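Local coordinates for protein dihydrophenazinedicarboxylate synthase (Burkholderia, PDB 4HMW) that catalyses FMN-dependent oxidations by molecular oxygen in the terminal steps of phenazine antibiotic biosynthesis, at residues Glu48-Ala53 against Ile68-Ile73. Residues are numbered along the deposited sequence; the frame is centred on the assembly and turned at random. Where two conformers were deposited one is given.
With FMN (flavin mononucleotide), chain D.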
loop_
_atom_site.group_PDB
_atom_site.type_symbol
_atom_site.label_atom_id
_atom_site.label_comp_id
_atom_site.label_asym_id
_atom_site.label_seq_id
_atom_site.Cartn_x
_atom_site.Cartn_y
_atom_site.Cartn_z
ATOM N N GLU B 48 10.140 6.689 8.198
ATOM C CA GLU B 48 9.296 5.491 8.390
ATOM C C GLU B 48 9.446 4.501 7.231
ATOM O O GLU B 48 8.465 4.202 6.510
ATOM C CB GLU B 48 7.809 5.853 8.559
ATOM C CG GLU B 48 7.496 6.522 9.909
ATOM C CD GLU B 48 6.000 6.826 10.092
ATOM O OE1 GLU B 48 5.130 5.994 9.707
ATOM O OE2 GLU B 48 5.715 7.919 10.618
ATOM N N PRO B 49 10.666 3.979 7.049
ATOM C CA PRO B 49 10.887 3.056 5.935
ATOM C C PRO B 49 10.111 1.744 6.094
ATOM O O PRO B 49 9.842 1.092 5.094
ATOM C CB PRO B 49 12.410 2.818 5.966
ATOM C CG PRO B 49 12.841 3.123 7.355
ATOM C CD PRO B 49 11.902 4.222 7.833
ATOM N N LYS B 50 9.717 1.384 7.308
ATOM C CA LYS B 50 9.107 0.066 7.544
ATOM C C LYS B 50 7.590 0.088 7.463
ATOM O O LYS B 50 6.945 -0.928 7.765
ATOM C CB LYS B 50 9.562 -0.499 8.911
ATOM C CG LYS B 50 11.085 -0.656 9.028
ATOM C CD LYS B 50 11.515 -1.534 10.202
ATOM C CE LYS B 50 11.165 -0.919 11.544
ATOM N NZ LYS B 50 11.001 -1.945 12.609
ATOM N N ALA B 51 7.023 1.226 7.051
ATOM C CA ALA B 51 5.565 1.338 6.890
ATOM C C ALA B 51 5.106 0.589 5.655
ATOM O O ALA B 51 5.221 1.067 4.514
ATOM C CB ALA B 51 5.127 2.790 6.826
ATOM N N LEU B 52 4.574 -0.598 5.875
ATOM C CA LEU B 52 4.229 -1.508 4.820
ATOM C C LEU B 52 2.720 -1.417 4.538
ATOM O O LEU B 52 1.887 -1.562 5.458
ATOM C CB LEU B 52 4.576 -2.926 5.319
ATOM C CG LEU B 52 4.389 -4.108 4.354
ATOM C CD1 LEU B 52 5.476 -4.092 3.308
ATOM C CD2 LEU B 52 4.375 -5.433 5.092
ATOM N N ALA B 53 2.353 -1.157 3.292
ATOM C CA ALA B 53 0.947 -1.207 2.910
ATOM C C ALA B 53 0.559 -2.656 2.680
ATOM O O ALA B 53 0.942 -3.242 1.673
ATOM C CB ALA B 53 0.727 -0.388 1.664
ATOM N N ILE B 68 1.021 -1.401 8.177
ATOM C CA ILE B 68 1.621 -2.148 9.270
ATOM C C ILE B 68 3.092 -1.759 9.338
ATOM O O ILE B 68 3.749 -1.715 8.302
ATOM C CB ILE B 68 1.568 -3.651 8.948
ATOM C CG1 ILE B 68 0.128 -4.095 8.799
ATOM C CG2 ILE B 68 2.247 -4.414 9.980
ATOM C CD1 ILE B 68 -0.620 -4.013 10.049
ATOM N N ALA B 69 3.635 -1.528 10.529
ATOM C CA ALA B 69 5.079 -1.361 10.639
ATOM C C ALA B 69 5.657 -2.679 11.091
ATOM O O ALA B 69 5.407 -3.101 12.222
ATOM C CB ALA B 69 5.440 -0.247 11.628
ATOM N N PHE B 70 6.427 -3.335 10.229
ATOM C CA PHE B 70 6.912 -4.680 10.553
ATOM C C PHE B 70 7.960 -4.651 11.650
ATOM O O PHE B 70 8.655 -3.655 11.818
ATOM C CB PHE B 70 7.386 -5.446 9.296
ATOM C CG PHE B 70 8.535 -4.840 8.593
ATOM C CD1 PHE B 70 9.826 -5.071 9.037
ATOM C CD2 PHE B 70 8.339 -4.035 7.468
ATOM C CE1 PHE B 70 10.891 -4.546 8.384
ATOM C CE2 PHE B 70 9.426 -3.493 6.809
ATOM C CZ PHE B 70 10.699 -3.746 7.282
ATOM N N SER B 71 8.022 -5.724 12.435
ATOM C CA SER B 71 8.925 -5.834 13.576
ATOM C C SER B 71 10.338 -6.132 13.160
ATOM O O SER B 71 11.273 -5.501 13.628
ATOM C CB SER B 71 8.484 -6.999 14.482
ATOM O OG SER B 71 7.083 -7.044 14.614
ATOM N N SER B 72 10.487 -7.113 12.281
ATOM C CA SER B 72 11.797 -7.592 11.887
ATOM C C SER B 72 11.713 -8.395 10.605
ATOM O O SER B 72 10.616 -8.684 10.095
ATOM C CB SER B 72 12.430 -8.469 12.978
ATOM O OG SER B 72 11.651 -9.639 13.211
ATOM N N ILE B 73 12.891 -8.771 10.097
ATOM C CA ILE B 73 12.987 -9.604 8.912
ATOM C C ILE B 73 13.961 -10.713 9.210
ATOM O O ILE B 73 15.100 -10.466 9.628
ATOM C CB ILE B 73 13.498 -8.798 7.733
ATOM C CG1 ILE B 73 12.495 -7.687 7.417
ATOM C CG2 ILE B 73 13.636 -9.650 6.493
ATOM C CD1 ILE B 73 12.916 -6.810 6.316
HETATM N N1 FMN D . -1.783 -2.346 13.183
HETATM C C2 FMN D . -1.367 -3.573 13.628
HETATM O O2 FMN D . -2.224 -4.419 13.934
HETATM N N3 FMN D . -0.018 -3.859 13.750
HETATM C C4 FMN D . 0.937 -2.932 13.410
HETATM O O4 FMN D . 2.143 -3.228 13.513
HETATM C C4A FMN D . 0.526 -1.678 12.957
HETATM N N5 FMN D . 1.461 -0.721 12.627
HETATM C C5A FMN D . 1.026 0.511 12.140
HETATM C C6 FMN D . 1.975 1.459 11.772
HETATM C C7 FMN D . 1.570 2.684 11.258
HETATM C C7M FMN D . 2.603 3.722 10.882
HETATM C C8 FMN D . 0.202 2.960 11.143
HETATM C C8M FMN D . -0.258 4.289 10.611
HETATM C C9 FMN D . -0.748 2.001 11.514
HETATM C C9A FMN D . -0.336 0.782 11.999
HETATM N N10 FMN D . -1.290 -0.165 12.397
HETATM C C10 FMN D . -0.845 -1.388 12.832
HETATM C "C1'" FMN D . -2.768 0.097 12.285
HETATM C "C2'" FMN D . -3.314 -0.415 10.980
HETATM O "O2'" FMN D . -3.036 0.524 9.951
HETATM C "C3'" FMN D . -4.810 -0.665 11.031
HETATM O "O3'" FMN D . -5.523 0.440 11.576
HETATM C "C4'" FMN D . -5.126 -1.944 11.804
HETATM O "O4'" FMN D . -4.127 -2.886 12.114
HETATM C "C5'" FMN D . -6.537 -2.433 11.655
HETATM O "O5'" FMN D . -6.540 -2.978 10.354
HETATM P P FMN D . -7.752 -3.866 9.765
HETATM O O1P FMN D . -7.456 -5.251 10.248
HETATM O O2P FMN D . -9.056 -3.283 10.308
HETATM O O3P FMN D . -7.627 -3.720 8.253
HETATM O O HOH W 1 8.423 -1.434 13.466
#
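At the open end of the beta hairpin formed by strands 51-57 and 63-74, in the wall of the FMN site of the pyridoxamine 5'-phosphate oxidase fold, Leu52 and Ile68 make an antiparallel hydrogen-bonded pair. Leu52 N reaches Ile68 O at 2.8 Å, and Ile68 N returns the bond to Leu52 O at 2.9 Å. Ala51 and Ala69 follow as the non-hydrogen-bonded pair, with their methyl groups on the sheet face opposite Leu52 and Ile68. One step on, pairing fades: Lys50 O, on the third residue of the type I turn Glu48-Ala51, accepts a weak bond from Phe70 N, supplemented by a CA-H...O contact from Ala69.

Beyond the last bridge the contact passes to side chains, Lys50 against Phe70. With CG between its own backbone N and carbonyl carbon (chi1 63°), the Phe70 side chain comes nearer to 48-53 at its end, where Lys50 crosses it at about a right angle. Lys50 CB lies over one face, 3.9 Å from the ring centroid in a CH-pi contact. Leu52 CB lies near the ring edge by CD2, and Leu38 of helix 30-43 also packs against Phe70.

The flavin borders the Ile68-Ala69 end of the hairpin. Ala69 N approaches N5 of FMN to 3.1 Å, and Ile68 CD1 touches the pyrimidine part of the isoalloxazine at C2 and N1. Glu48 OE1 lies near the C7M methyl and is hydrogen-bonded to Tyr103 OH of the second subunit, tying this pocket to the dimer interface.

In the conformer given for Lys50, one of two deposited, CG and CD continue past CZ and CE1 of Phe70, the chain bends at chi3 (-65°), and Lys50 NZ bonds to Phe70 O at 3.0 Å, in the carbonyl plane. A water accepts from Lys50 NZ while donating to Phe70 O, 2.8 Å from each.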